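Local coordinates for protein glutathione transferase o1 (PDB 3RBT) that probably transfers glutathione to electrophilic substrates and, like other Omega-class glutathione transferases, may reduce dehydroascorbate with glutathione, at residues 17-22 and 63-68; 42-47 and 94-99; 139-144 and 229-234; 212-215 and 219-222. One frame throughout, in Å; residues are numbered along the deposited sequence.

Contact 1: 17-22 and 63-68; sequences VIPPPA and PEWFRA
Pro-19 lies over one face of the Trp-65 indole, its CB 3.8 Å from the centroid of the five-membered ring and 14° off the ring normal. This is a CH-pi contact, and CD, CA and N of Pro-19 also lie against the indole. On the indole's opposite face sit CB of Pro-63 and, higher above the plane, CB of Phe-66, both offset toward the rim, so the ring is sandwiched between Pro-19 and the start of its own helix. Trp-65 reaches this place by setting CG between its backbone N and carbonyl carbon (chi1 59°), which folds the ring back over Pro-63, the N-cap residue of helix 64-69. The proline-rich run 19-21, with polyproline-like backbone angles, belongs to the N-terminal extension known from Omega-class transferases, here laid along the thioredoxin-like domain before strand 27-31. Pro-20 takes the six-membered end, its CD 3.6 Å from Trp-65 CH2 in an oblique approach. At the other end, Val-17 O comes to the indole edge near the ring plane, 3.3 Å from Trp-65 CD1. Beyond the tryptophan, Pro-20 also rests on Arg-28 and Tyr-30 of strand 27-31, while Pro-21 O accepts a hydrogen bond from Arg-28 NH2.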
loop_
_atom_site.group_PDB
_atom_site.type_symbol
_atom_site.label_atom_id
_atom_site.label_comp_id
_atom_site.label_asym_id
_atom_site.label_seq_id
_atom_site.Cartn_x
_atom_site.Cartn_y
_atom_site.Cartn_z
ATOM N N VAL A 17 -8.795 -30.579 -7.325
ATOM C CA VAL A 17 -10.289 -30.541 -7.349
ATOM C C VAL A 17 -10.880 -30.631 -5.935
ATOM O O VAL A 17 -11.846 -29.937 -5.613
ATOM C CB VAL A 17 -10.865 -31.628 -8.293
ATOM C CG1 VAL A 17 -10.491 -33.035 -7.822
ATOM C CG2 VAL A 17 -12.374 -31.469 -8.449
ATOM N N ILE A 18 -10.272 -31.474 -5.104
ATOM C CA ILE A 18 -10.621 -31.613 -3.697
ATOM C C ILE A 18 -9.742 -30.661 -2.887
ATOM O O ILE A 18 -8.516 -30.708 -3.002
ATOM C CB ILE A 18 -10.388 -33.066 -3.196
ATOM C CG1 ILE A 18 -11.088 -34.079 -4.109
ATOM C CG2 ILE A 18 -10.842 -33.228 -1.741
ATOM C CD1 ILE A 18 -10.428 -35.466 -4.133
ATOM N N PRO A 19 -10.362 -29.784 -2.077
ATOM C CA PRO A 19 -9.587 -28.854 -1.257
ATOM C C PRO A 19 -8.834 -29.555 -0.130
ATOM O O PRO A 19 -9.226 -30.648 0.281
ATOM C CB PRO A 19 -10.654 -27.916 -0.683
ATOM C CG PRO A 19 -11.894 -28.715 -0.689
ATOM C CD PRO A 19 -11.813 -29.575 -1.915
ATOM N N PRO A 20 -7.752 -28.926 0.364
ATOM C CA PRO A 20 -6.997 -29.456 1.499
ATOM C C PRO A 20 -7.841 -29.414 2.767
ATOM O O PRO A 20 -8.873 -28.736 2.781
ATOM C CB PRO A 20 -5.821 -28.478 1.617
ATOM C CG PRO A 20 -6.292 -27.233 0.983
ATOM C CD PRO A 20 -7.155 -27.677 -0.145
ATOM N N PRO A 21 -7.412 -30.130 3.828
ATOM C CA PRO A 21 -8.184 -30.139 5.070
ATOM C C PRO A 21 -8.067 -28.817 5.829
ATOM O O PRO A 21 -7.289 -27.938 5.436
ATOM C CB PRO A 21 -7.527 -31.266 5.872
ATOM C CG PRO A 21 -6.120 -31.276 5.399
ATOM C CD PRO A 21 -6.191 -30.954 3.938
ATOM N N ALA A 22 -8.842 -28.686 6.903
ATOM C CA ALA A 22 -8.739 -27.549 7.810
ATOM C C ALA A 22 -7.325 -27.441 8.380
ATOM O O ALA A 22 -6.657 -28.456 8.593
ATOM C CB ALA A 22 -9.762 -27.687 8.938
ATOM N N PRO A 63 -8.467 -24.754 -9.343
ATOM C CA PRO A 63 -9.634 -25.383 -8.716
ATOM C C PRO A 63 -10.767 -24.389 -8.505
ATOM O O PRO A 63 -10.519 -23.236 -8.154
ATOM C CB PRO A 63 -9.097 -25.874 -7.363
ATOM C CG PRO A 63 -7.585 -25.735 -7.446
ATOM C CD PRO A 63 -7.344 -24.619 -8.400
ATOM N N GLU A 64 -11.993 -24.853 -8.725
ATOM C CA GLU A 64 -13.201 -24.030 -8.617
ATOM C C GLU A 64 -13.401 -23.421 -7.239
ATOM O O GLU A 64 -13.811 -22.267 -7.126
ATOM C CB GLU A 64 -14.443 -24.837 -9.024
ATOM C CG GLU A 64 -14.717 -24.808 -10.524
ATOM C CD GLU A 64 -16.002 -25.517 -10.932
ATOM O OE1 GLU A 64 -16.698 -26.095 -10.063
ATOM O OE2 GLU A 64 -16.312 -25.503 -12.142
ATOM N N TRP A 65 -13.113 -24.201 -6.201
ATOM C CA TRP A 65 -13.229 -23.733 -4.818
ATOM C C TRP A 65 -12.231 -22.615 -4.511
ATOM O O TRP A 65 -12.474 -21.785 -3.636
ATOM C CB TRP A 65 -13.070 -24.891 -3.827
ATOM C CG TRP A 65 -11.757 -25.606 -3.928
ATOM C CD1 TRP A 65 -11.513 -26.775 -4.587
ATOM C CD2 TRP A 65 -10.507 -25.204 -3.349
ATOM N NE1 TRP A 65 -10.191 -27.130 -4.459
ATOM C CE2 TRP A 65 -9.548 -26.182 -3.706
ATOM C CE3 TRP A 65 -10.100 -24.110 -2.566
ATOM C CZ2 TRP A 65 -8.209 -26.103 -3.310
ATOM C CZ3 TRP A 65 -8.763 -24.030 -2.173
ATOM C CH2 TRP A 65 -7.837 -25.020 -2.549
ATOM N N PHE A 66 -11.106 -22.605 -5.225
ATOM C CA PHE A 66 -10.120 -21.542 -5.070
ATOM C C PHE A 66 -10.633 -20.246 -5.690
ATOM O O PHE A 66 -10.637 -19.214 -5.025
ATOM C CB PHE A 66 -8.749 -21.945 -5.633
ATOM C CG PHE A 66 -7.657 -20.937 -5.359
ATOM C CD1 PHE A 66 -7.029 -20.887 -4.118
ATOM C CD2 PHE A 66 -7.257 -20.042 -6.341
ATOM C CE1 PHE A 66 -6.022 -19.952 -3.864
ATOM C CE2 PHE A 66 -6.248 -19.112 -6.101
ATOM C CZ PHE A 66 -5.633 -19.062 -4.858
ATOM N N ARG A 67 -11.083 -20.309 -6.945
ATOM C CA ARG A 67 -11.698 -19.148 -7.605
ATOM C C ARG A 67 -12.826 -18.569 -6.758
ATOM O O ARG A 67 -12.912 -17.358 -6.588
ATOM C CB ARG A 67 -12.218 -19.494 -9.007
ATOM C CG ARG A 67 -11.123 -19.872 -9.996
ATOM C CD ARG A 67 -11.669 -20.199 -11.375
ATOM N NE ARG A 67 -11.148 -21.475 -11.867
ATOM C CZ ARG A 67 -11.316 -21.942 -13.106
ATOM N NH1 ARG A 67 -11.992 -21.235 -14.009
ATOM N NH2 ARG A 67 -10.800 -23.120 -13.445
ATOM N N ALA A 68 -13.665 -19.440 -6.202
ATOM C CA ALA A 68 -14.786 -19.003 -5.371
ATOM C C ALA A 68 -14.358 -18.177 -4.155
ATOM O O ALA A 68 -15.029 -17.208 -3.806
ATOM C CB ALA A 68 -15.633 -20.193 -4.944
#

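Contact 2: 42-47 and 94-99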
loop_
_atom_site.group_PDB
_atom_site.type_symbol
_atom_site.label_atom_id
_atom_site.label_comp_id
_atom_site.label_asym_id
_atom_site.label_seq_id
_atom_site.Cartn_x
_atom_site.Cartn_y
_atom_site.Cartn_z
ATOM N N LEU A 42 7.340 -16.419 1.267
ATOM C CA LEU A 42 8.183 -17.545 1.701
ATOM C C LEU A 42 9.393 -17.082 2.525
ATOM O O LEU A 42 9.732 -17.700 3.527
ATOM C CB LEU A 42 8.642 -18.412 0.513
ATOM C CG LEU A 42 7.567 -19.270 -0.172
ATOM C CD1 LEU A 42 8.079 -19.834 -1.505
ATOM C CD2 LEU A 42 7.091 -20.400 0.750
ATOM N N LEU A 43 10.034 -16.002 2.091
ATOM C CA LEU A 43 11.180 -15.433 2.818
ATOM C C LEU A 43 10.826 -14.997 4.246
ATOM O O LEU A 43 11.545 -15.319 5.197
ATOM C CB LEU A 43 11.772 -14.249 2.046
ATOM C CG LEU A 43 12.430 -14.580 0.704
ATOM C CD1 LEU A 43 12.855 -13.289 -0.033
ATOM C CD2 LEU A 43 13.587 -15.584 0.836
ATOM N N VAL A 44 9.715 -14.270 4.375
ATOM C CA VAL A 44 9.238 -13.765 5.668
ATOM C C VAL A 44 8.859 -14.899 6.618
ATOM O O VAL A 44 9.306 -14.924 7.771
ATOM C CB VAL A 44 8.080 -12.743 5.476
ATOM C CG1 VAL A 44 7.449 -12.346 6.822
ATOM C CG2 VAL A 44 8.610 -11.512 4.752
ATOM N N LEU A 45 8.059 -15.845 6.133
ATOM C CA LEU A 45 7.696 -17.033 6.923
ATOM C C LEU A 45 8.918 -17.742 7.488
ATOM O O LEU A 45 8.943 -18.147 8.660
ATOM C CB LEU A 45 6.910 -18.022 6.065
ATOM C CG LEU A 45 5.448 -17.696 5.747
ATOM C CD1 LEU A 45 5.042 -18.442 4.492
ATOM C CD2 LEU A 45 4.537 -18.067 6.926
ATOM N N GLU A 46 9.928 -17.896 6.641
ATOM C CA GLU A 46 11.161 -18.573 7.019
ATOM C C GLU A 46 11.930 -17.711 8.031
ATOM O O GLU A 46 12.345 -18.204 9.077
ATOM C CB GLU A 46 11.995 -18.866 5.761
ATOM C CG GLU A 46 12.974 -20.035 5.883
ATOM C CD GLU A 46 12.305 -21.404 5.838
ATOM O OE1 GLU A 46 11.593 -21.719 4.865
ATOM O OE2 GLU A 46 12.506 -22.179 6.784
ATOM N N ALA A 47 12.066 -16.415 7.741
ATOM C CA ALA A 47 12.723 -15.473 8.662
ATOM C C ALA A 47 12.085 -15.480 10.049
ATOM O O ALA A 47 12.781 -15.403 11.058
ATOM C CB ALA A 47 12.717 -14.066 8.089
ATOM N N VAL A 94 0.468 -6.839 2.806
ATOM C CA VAL A 94 -0.457 -7.026 3.928
ATOM C C VAL A 94 -0.163 -8.348 4.657
ATOM O O VAL A 94 -0.156 -8.406 5.903
ATOM C CB VAL A 94 -1.921 -6.964 3.451
ATOM C CG1 VAL A 94 -2.880 -7.259 4.587
ATOM C CG2 VAL A 94 -2.214 -5.592 2.856
ATOM N N ILE A 95 0.111 -9.384 3.866
ATOM C CA ILE A 95 0.432 -10.722 4.379
ATOM C C ILE A 95 1.686 -10.699 5.249
ATOM O O ILE A 95 1.679 -11.205 6.370
ATOM C CB ILE A 95 0.596 -11.752 3.230
ATOM C CG1 ILE A 95 -0.786 -12.130 2.661
ATOM C CG2 ILE A 95 1.286 -12.991 3.734
ATOM C CD1 ILE A 95 -0.757 -12.825 1.271
ATOM N N CYS A 96 2.749 -10.092 4.733
ATOM C CA CYS A 96 4.016 -10.063 5.431
ATOM C C CYS A 96 3.937 -9.206 6.686
ATOM O O CYS A 96 4.547 -9.554 7.695
ATOM C CB CYS A 96 5.133 -9.566 4.505
ATOM S SG CYS A 96 5.590 -10.741 3.189
ATOM N N ASP A 97 3.191 -8.098 6.616
ATOM C CA ASP A 97 2.990 -7.218 7.770
ATOM C C ASP A 97 2.132 -7.890 8.844
ATOM O O ASP A 97 2.421 -7.764 10.041
ATOM C CB ASP A 97 2.397 -5.857 7.358
ATOM C CG ASP A 97 3.410 -4.977 6.601
ATOM O OD1 ASP A 97 4.614 -5.310 6.577
ATOM O OD2 ASP A 97 3.003 -3.939 6.047
ATOM N N TYR A 98 1.108 -8.623 8.404
ATOM C CA TYR A 98 0.309 -9.448 9.312
ATOM C C TYR A 98 1.227 -10.386 10.101
ATOM O O TYR A 98 1.159 -10.442 11.318
ATOM C CB TYR A 98 -0.757 -10.266 8.559
ATOM C CG TYR A 98 -1.325 -11.354 9.431
ATOM C CD1 TYR A 98 -2.276 -11.057 10.405
ATOM C CD2 TYR A 98 -0.863 -12.667 9.333
ATOM C CE1 TYR A 98 -2.779 -12.048 11.236
ATOM C CE2 TYR A 98 -1.363 -13.663 10.166
ATOM C CZ TYR A 98 -2.313 -13.347 11.115
ATOM O OH TYR A 98 -2.815 -14.327 11.952
ATOM N N LEU A 99 2.087 -11.109 9.386
ATOM C CA LEU A 99 3.016 -12.060 9.997
ATOM C C LEU A 99 3.964 -11.390 10.980
ATOM O O LEU A 99 4.238 -11.944 12.041
ATOM C CB LEU A 99 3.818 -12.806 8.923
ATOM C CG LEU A 99 2.978 -13.690 7.982
ATOM C CD1 LEU A 99 3.838 -14.231 6.847
ATOM C CD2 LEU A 99 2.319 -14.833 8.774
#
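Val-44 holds CG1 anti to its backbone N (chi1 173°) and CG2 beside it, which splits the two methyls between Cys-96 and Leu-99. Cys-96 has its SG beside its own backbone N (chi1 -70°), and the sulfur meets Val-44 CG2 at 3.5 Å, the closest approach between the two segments. The other methyl, Val-44 CG1, lies 4.1 Å from Leu-99 CD1. Leu-45 CD2 also reaches Leu-99 CD1, at 3.9 Å. Leu-45 starts out along the flank of its helix, and its branch then swings in to meet Leu-99. All four touching side chains are buried, and the contact is wholly apolar, without a hydrogen bond across it. The segment axes run almost parallel, 6° apart in direction and 9.9 Å at closest approach. Such a pair, on one face of the sheet, belongs to the thioredoxin-like N-terminal domain of glutathione transferases. Asp-97, whose CB leaves the helix away from the other segment, forms a salt bridge through OD2 with Arg-120 of the second subunit. Leu-99 packs on Leu-78 of strand 77-80 and Leu-45 on Tyr-52 of strand 52-56, while Cys-96 touches Met-178 of helix 174-186.

Contact 3: 139-144 and 229-234; sequences TNFAFG and EYFDYY
Phe-141 aims its CB at helix 227-237 and brings one edge and the outer end of its ring to Phe-231 and Tyr-234. Asn-140 and Phe-141 both have positive phi, in the left-handed region, in the tight bend from which the phenylalanine heads for the helix. From CB, the chi1 torsion of -35° leaves CG on the side of the backbone N. Along one edge of the ring, Phe-141 CD1 is 4.1 Å from Phe-231 CE1, and the next atom, Phe-141 CE1, closes to 3.6 Å of that same carbon. At the tip, Phe-141 CZ sits between two partners, 4.0 Å from Phe-231 CD1 and 4.2 Å from Tyr-234 CB. On the far edge, Phe-141 CE2 meets Tyr-234 CB at 4.1 Å, the methylene lying near the plane of the phenylalanine ring. The two phenylalanine rings meet obliquely, centroids 5.6 Å apart and planes at 34°. Tyr-234 offers only its base here; its ring leads away, and its OH is hydrogen-bonded to Arg-185 NE. The contact thus pins the loop between helices 113-138 and 145-162 to helix 227-237, with Phe-141 also touching Cys-136 of helix 113-138 and, like Phe-231, Val-192 of helix 189-192.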
loop_
_atom_site.group_PDB
_atom_site.type_symbol
_atom_site.label_atom_id
_atom_site.label_comp_id
_atom_site.label_asym_id
_atom_site.label_seq_id
_atom_site.Cartn_x
_atom_site.Cartn_y
_atom_site.Cartn_z
ATOM N N THR A 139 9.313 -10.105 -22.722
ATOM C CA THR A 139 9.670 -9.722 -24.092
ATOM C C THR A 139 11.079 -10.156 -24.534
ATOM O O THR A 139 11.778 -9.409 -25.216
ATOM C CB THR A 139 9.528 -8.188 -24.290
ATOM O OG1 THR A 139 10.401 -7.505 -23.382
ATOM C CG2 THR A 139 8.085 -7.731 -24.052
ATOM N N ASN A 140 11.473 -11.376 -24.176
ATOM C CA ASN A 140 12.863 -11.850 -24.332
ATOM C C ASN A 140 13.927 -10.817 -23.902
ATOM O O ASN A 140 14.854 -10.495 -24.658
ATOM C CB ASN A 140 13.148 -12.405 -25.742
ATOM C CG ASN A 140 14.395 -13.295 -25.783
ATOM O OD1 ASN A 140 14.394 -14.413 -25.263
ATOM N ND2 ASN A 140 15.459 -12.797 -26.401
ATOM N N PHE A 141 13.754 -10.295 -22.688
ATOM C CA PHE A 141 14.759 -9.472 -21.998
ATOM C C PHE A 141 15.255 -8.299 -22.840
ATOM O O PHE A 141 16.402 -7.865 -22.711
ATOM C CB PHE A 141 15.914 -10.355 -21.494
ATOM C CG PHE A 141 15.468 -11.721 -21.042
ATOM C CD1 PHE A 141 15.679 -12.838 -21.846
ATOM C CD2 PHE A 141 14.798 -11.883 -19.833
ATOM C CE1 PHE A 141 15.254 -14.096 -21.438
ATOM C CE2 PHE A 141 14.366 -13.137 -19.422
ATOM C CZ PHE A 141 14.597 -14.244 -20.221
ATOM N N ALA A 142 14.361 -7.788 -23.685
ATOM C CA ALA A 142 14.673 -6.719 -24.630
ATOM C C ALA A 142 14.270 -5.324 -24.140
ATOM O O ALA A 142 14.855 -4.327 -24.570
ATOM C CB ALA A 142 14.024 -7.014 -25.981
ATOM N N PHE A 143 13.282 -5.251 -23.251
ATOM C CA PHE A 143 12.709 -3.961 -22.856
ATOM C C PHE A 143 12.646 -3.715 -21.345
ATOM O O PHE A 143 12.775 -4.643 -20.544
ATOM C CB PHE A 143 11.319 -3.773 -23.483
ATOM C CG PHE A 143 11.316 -3.842 -24.987
ATOM C CD1 PHE A 143 11.802 -2.781 -25.750
ATOM C CD2 PHE A 143 10.836 -4.973 -25.640
ATOM C CE1 PHE A 143 11.804 -2.843 -27.148
ATOM C CE2 PHE A 143 10.835 -5.047 -27.036
ATOM C CZ PHE A 143 11.318 -3.980 -27.791
ATOM N N GLY A 144 12.455 -2.441 -20.991
ATOM C CA GLY A 144 12.247 -1.967 -19.613
ATOM C C GLY A 144 13.456 -2.054 -18.673
ATOM O O GLY A 144 13.307 -1.990 -17.450
ATOM N N GLU A 229 18.648 -21.055 -13.976
ATOM C CA GLU A 229 17.325 -21.604 -13.689
ATOM C C GLU A 229 16.231 -20.568 -13.944
ATOM O O GLU A 229 15.226 -20.875 -14.577
ATOM C CB GLU A 229 17.250 -22.161 -12.254
ATOM C CG GLU A 229 18.020 -23.485 -12.063
ATOM C CD GLU A 229 18.399 -23.755 -10.609
ATOM O OE1 GLU A 229 17.894 -23.046 -9.713
ATOM O OE2 GLU A 229 19.205 -24.674 -10.355
ATOM N N TYR A 230 16.437 -19.340 -13.475
ATOM C CA TYR A 230 15.497 -18.254 -13.772
ATOM C C TYR A 230 15.397 -18.001 -15.273
ATOM O O TYR A 230 14.292 -17.791 -15.793
ATOM C CB TYR A 230 15.885 -16.967 -13.052
ATOM C CG TYR A 230 15.471 -16.915 -11.594
ATOM C CD1 TYR A 230 14.199 -17.331 -11.188
ATOM C CD2 TYR A 230 16.342 -16.422 -10.626
ATOM C CE1 TYR A 230 13.821 -17.273 -9.844
ATOM C CE2 TYR A 230 15.972 -16.353 -9.286
ATOM C CZ TYR A 230 14.717 -16.780 -8.903
ATOM O OH TYR A 230 14.358 -16.712 -7.577
ATOM N N PHE A 231 16.548 -18.043 -15.951
ATOM C CA PHE A 231 16.643 -17.758 -17.388
ATOM C C PHE A 231 15.874 -18.782 -18.219
ATOM O O PHE A 231 15.083 -18.414 -19.085
ATOM C CB PHE A 231 18.112 -17.675 -17.824
ATOM C CG PHE A 231 18.314 -17.484 -19.311
ATOM C CD1 PHE A 231 17.975 -16.283 -19.937
ATOM C CD2 PHE A 231 18.881 -18.500 -20.084
ATOM C CE1 PHE A 231 18.181 -16.103 -21.315
ATOM C CE2 PHE A 231 19.091 -18.325 -21.460
ATOM C CZ PHE A 231 18.740 -17.123 -22.073
ATOM N N ASP A 232 16.102 -20.063 -17.938
ATOM C CA ASP A 232 15.364 -21.128 -18.602
ATOM C C ASP A 232 13.867 -21.074 -18.292
ATOM O O ASP A 232 13.045 -21.333 -19.174
ATOM C CB ASP A 232 15.976 -22.492 -18.268
ATOM C CG ASP A 232 17.279 -22.730 -19.009
ATOM O OD1 ASP A 232 17.397 -22.227 -20.144
ATOM O OD2 ASP A 232 18.180 -23.405 -18.468
ATOM N N TYR A 233 13.516 -20.718 -17.054
ATOM C CA TYR A 233 12.111 -20.533 -16.694
ATOM C C TYR A 233 11.442 -19.373 -17.431
ATOM O O TYR A 233 10.382 -19.547 -18.036
ATOM C CB TYR A 233 11.900 -20.332 -15.186
ATOM C CG TYR A 233 10.449 -19.982 -14.907
ATOM C CD1 TYR A 233 10.043 -18.654 -14.737
ATOM C CD2 TYR A 233 9.470 -20.977 -14.883
ATOM C CE1 TYR A 233 8.700 -18.329 -14.519
ATOM C CE2 TYR A 233 8.129 -20.665 -14.660
ATOM C CZ TYR A 233 7.755 -19.342 -14.484
ATOM O OH TYR A 233 6.436 -19.043 -14.272
ATOM N N TYR A 234 12.041 -18.187 -17.351
ATOM C CA TYR A 234 11.411 -17.003 -17.925
ATOM C C TYR A 234 11.363 -16.991 -19.456
ATOM O O TYR A 234 10.410 -16.465 -20.030
ATOM C CB TYR A 234 11.982 -15.705 -17.328
ATOM C CG TYR A 234 11.401 -15.423 -15.947
ATOM C CD1 TYR A 234 12.181 -15.528 -14.800
ATOM C CD2 TYR A 234 10.057 -15.082 -15.799
ATOM C CE1 TYR A 234 11.634 -15.286 -13.532
ATOM C CE2 TYR A 234 9.497 -14.843 -14.547
ATOM C CZ TYR A 234 10.286 -14.949 -13.419
ATOM O OH TYR A 234 9.723 -14.713 -12.194
#

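Contact 4: 212-215 and 219-222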
loop_
_atom_site.group_PDB
_atom_site.type_symbol
_atom_site.label_atom_id
_atom_site.label_comp_id
_atom_site.label_asym_id
_atom_site.label_seq_id
_atom_site.Cartn_x
_atom_site.Cartn_y
_atom_site.Cartn_z
ATOM N N ASP A 212 25.475 -9.768 -2.840
ATOM C CA ASP A 212 26.380 -10.874 -2.523
ATOM C C ASP A 212 26.131 -11.407 -1.120
ATOM O O ASP A 212 26.070 -12.618 -0.910
ATOM C CB ASP A 212 27.845 -10.435 -2.661
ATOM C CG ASP A 212 28.245 -10.196 -4.098
ATOM O OD1 ASP A 212 27.593 -10.769 -5.001
ATOM O OD2 ASP A 212 29.211 -9.442 -4.328
ATOM N N GLN A 213 25.986 -10.492 -0.167
ATOM C CA GLN A 213 25.712 -10.861 1.216
ATOM C C GLN A 213 24.347 -11.531 1.378
ATOM O O GLN A 213 24.226 -12.510 2.106
ATOM C CB GLN A 213 25.840 -9.639 2.134
ATOM C CG GLN A 213 27.288 -9.197 2.367
ATOM C CD GLN A 213 28.084 -10.214 3.161
ATOM O OE1 GLN A 213 27.652 -10.666 4.227
ATOM N NE2 GLN A 213 29.255 -10.581 2.649
ATOM N N MET A 214 23.330 -11.011 0.690
ATOM C CA MET A 214 21.999 -11.618 0.722
ATOM C C MET A 214 22.044 -13.047 0.193
ATOM O O MET A 214 21.366 -13.914 0.721
ATOM C CB MET A 214 20.993 -10.801 -0.094
ATOM C CG MET A 214 20.532 -9.504 0.554
ATOM S SD MET A 214 19.563 -9.693 2.069
ATOM C CE MET A 214 18.035 -10.399 1.433
ATOM N N GLN A 215 22.851 -13.295 -0.839
ATOM C CA GLN A 215 22.967 -14.649 -1.401
ATOM C C GLN A 215 23.475 -15.697 -0.399
ATOM O O GLN A 215 23.184 -16.890 -0.540
ATOM C CB GLN A 215 23.830 -14.648 -2.662
ATOM C CG GLN A 215 23.123 -14.045 -3.878
ATOM C CD GLN A 215 24.029 -13.956 -5.085
ATOM O OE1 GLN A 215 24.471 -12.870 -5.460
ATOM N NE2 GLN A 215 24.334 -15.109 -5.690
ATOM N N ILE A 219 18.129 -18.058 4.955
ATOM C CA ILE A 219 16.745 -17.908 4.537
ATOM C C ILE A 219 16.647 -17.723 3.015
ATOM O O ILE A 219 15.832 -18.379 2.358
ATOM C CB ILE A 219 16.077 -16.746 5.317
ATOM C CG1 ILE A 219 16.024 -17.089 6.813
ATOM C CG2 ILE A 219 14.674 -16.447 4.787
ATOM C CD1 ILE A 219 16.192 -15.889 7.723
ATOM N N VAL A 220 17.477 -16.839 2.461
ATOM C CA VAL A 220 17.543 -16.630 1.015
ATOM C C VAL A 220 17.832 -17.949 0.284
ATOM O O VAL A 220 17.124 -18.328 -0.662
ATOM C CB VAL A 220 18.615 -15.574 0.652
ATOM C CG1 VAL A 220 19.022 -15.669 -0.829
ATOM C CG2 VAL A 220 18.127 -14.174 1.001
ATOM N N LYS A 221 18.864 -18.639 0.756
ATOM C CA LYS A 221 19.336 -19.893 0.180
ATOM C C LYS A 221 18.252 -20.977 0.132
ATOM O O LYS A 221 18.195 -21.757 -0.815
ATOM C CB LYS A 221 20.543 -20.389 0.976
ATOM C CG LYS A 221 21.703 -20.848 0.131
ATOM C CD LYS A 221 22.951 -21.115 0.994
ATOM C CE LYS A 221 24.132 -21.563 0.140
ATOM N NZ LYS A 221 24.286 -20.717 -1.089
ATOM N N LYS A 222 17.385 -21.001 1.141
ATOM C CA LYS A 222 16.270 -21.951 1.195
ATOM C C LYS A 222 15.320 -21.866 -0.023
ATOM O O LYS A 222 14.829 -22.897 -0.489
ATOM C CB LYS A 222 15.483 -21.774 2.503
ATOM C CG LYS A 222 14.679 -23.004 2.945
ATOM C CD LYS A 222 15.560 -24.022 3.655
ATOM C CE LYS A 222 15.068 -25.448 3.450
ATOM N NZ LYS A 222 16.075 -26.435 3.947
#
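Met-214 O is seated against the branched end of Val-220, a carbonyl met by carbon atoms rather than by a donor from the other segment. Met-214 O lies 3.2 Å from Val-220 CB and 3.3 Å from both CG1 and CG2 of that valine, nearly on the continuation of the line from CA through CB. The packing there is close. Val-220 keeps CG1 anti to its backbone N (chi1 161°), and this methyl passes Gln-215 CA at 4.1 Å. Val-220 CG2 meets the end of the methionine: Met-214, bent at both chi2 and chi3, curls round to place its CE 3.8 Å from Val-220 CG2, the two side chains crossing at about a right angle. At the outer side, Lys-221 NZ comes no nearer than 4.0 Å to Gln-215 O, a long approach that could give at most weak electrostatic attraction. Met-214 and Val-220 both rest on Trp-180 of helix 174-186, which backs the pair. With CA atoms of Gln-215 and Val-220 only 6.3 Å apart, the chain turns sharply between helices 205-216 and 218-222, consecutive helices packed closely across a short turn in the helical C-terminal part of the glutathione transferase fold.

How the contacts relate
Contact 2 is the buried one, an aliphatic seam inside the thioredoxin-like domain; contact 1 lies at the surface of that same domain, where prolines meet an indole. Contacts 3 and 4 are partly buried and join helical parts of the chain, contact 3 through aromatic rings and contact 4 through a valine set against a carbonyl and a methionine. Contact 4 is nested within the loop closed by contact 3, and their side chains share helix 174-186 as a neighbour with contact 2. Contacts 2 and 4 touch directly: Ile-219 packs on Leu-43, Glu-46 and Ala-47, placing helix 218-222 against helix 36-47. Contacts 1 and 3 touch none of the others.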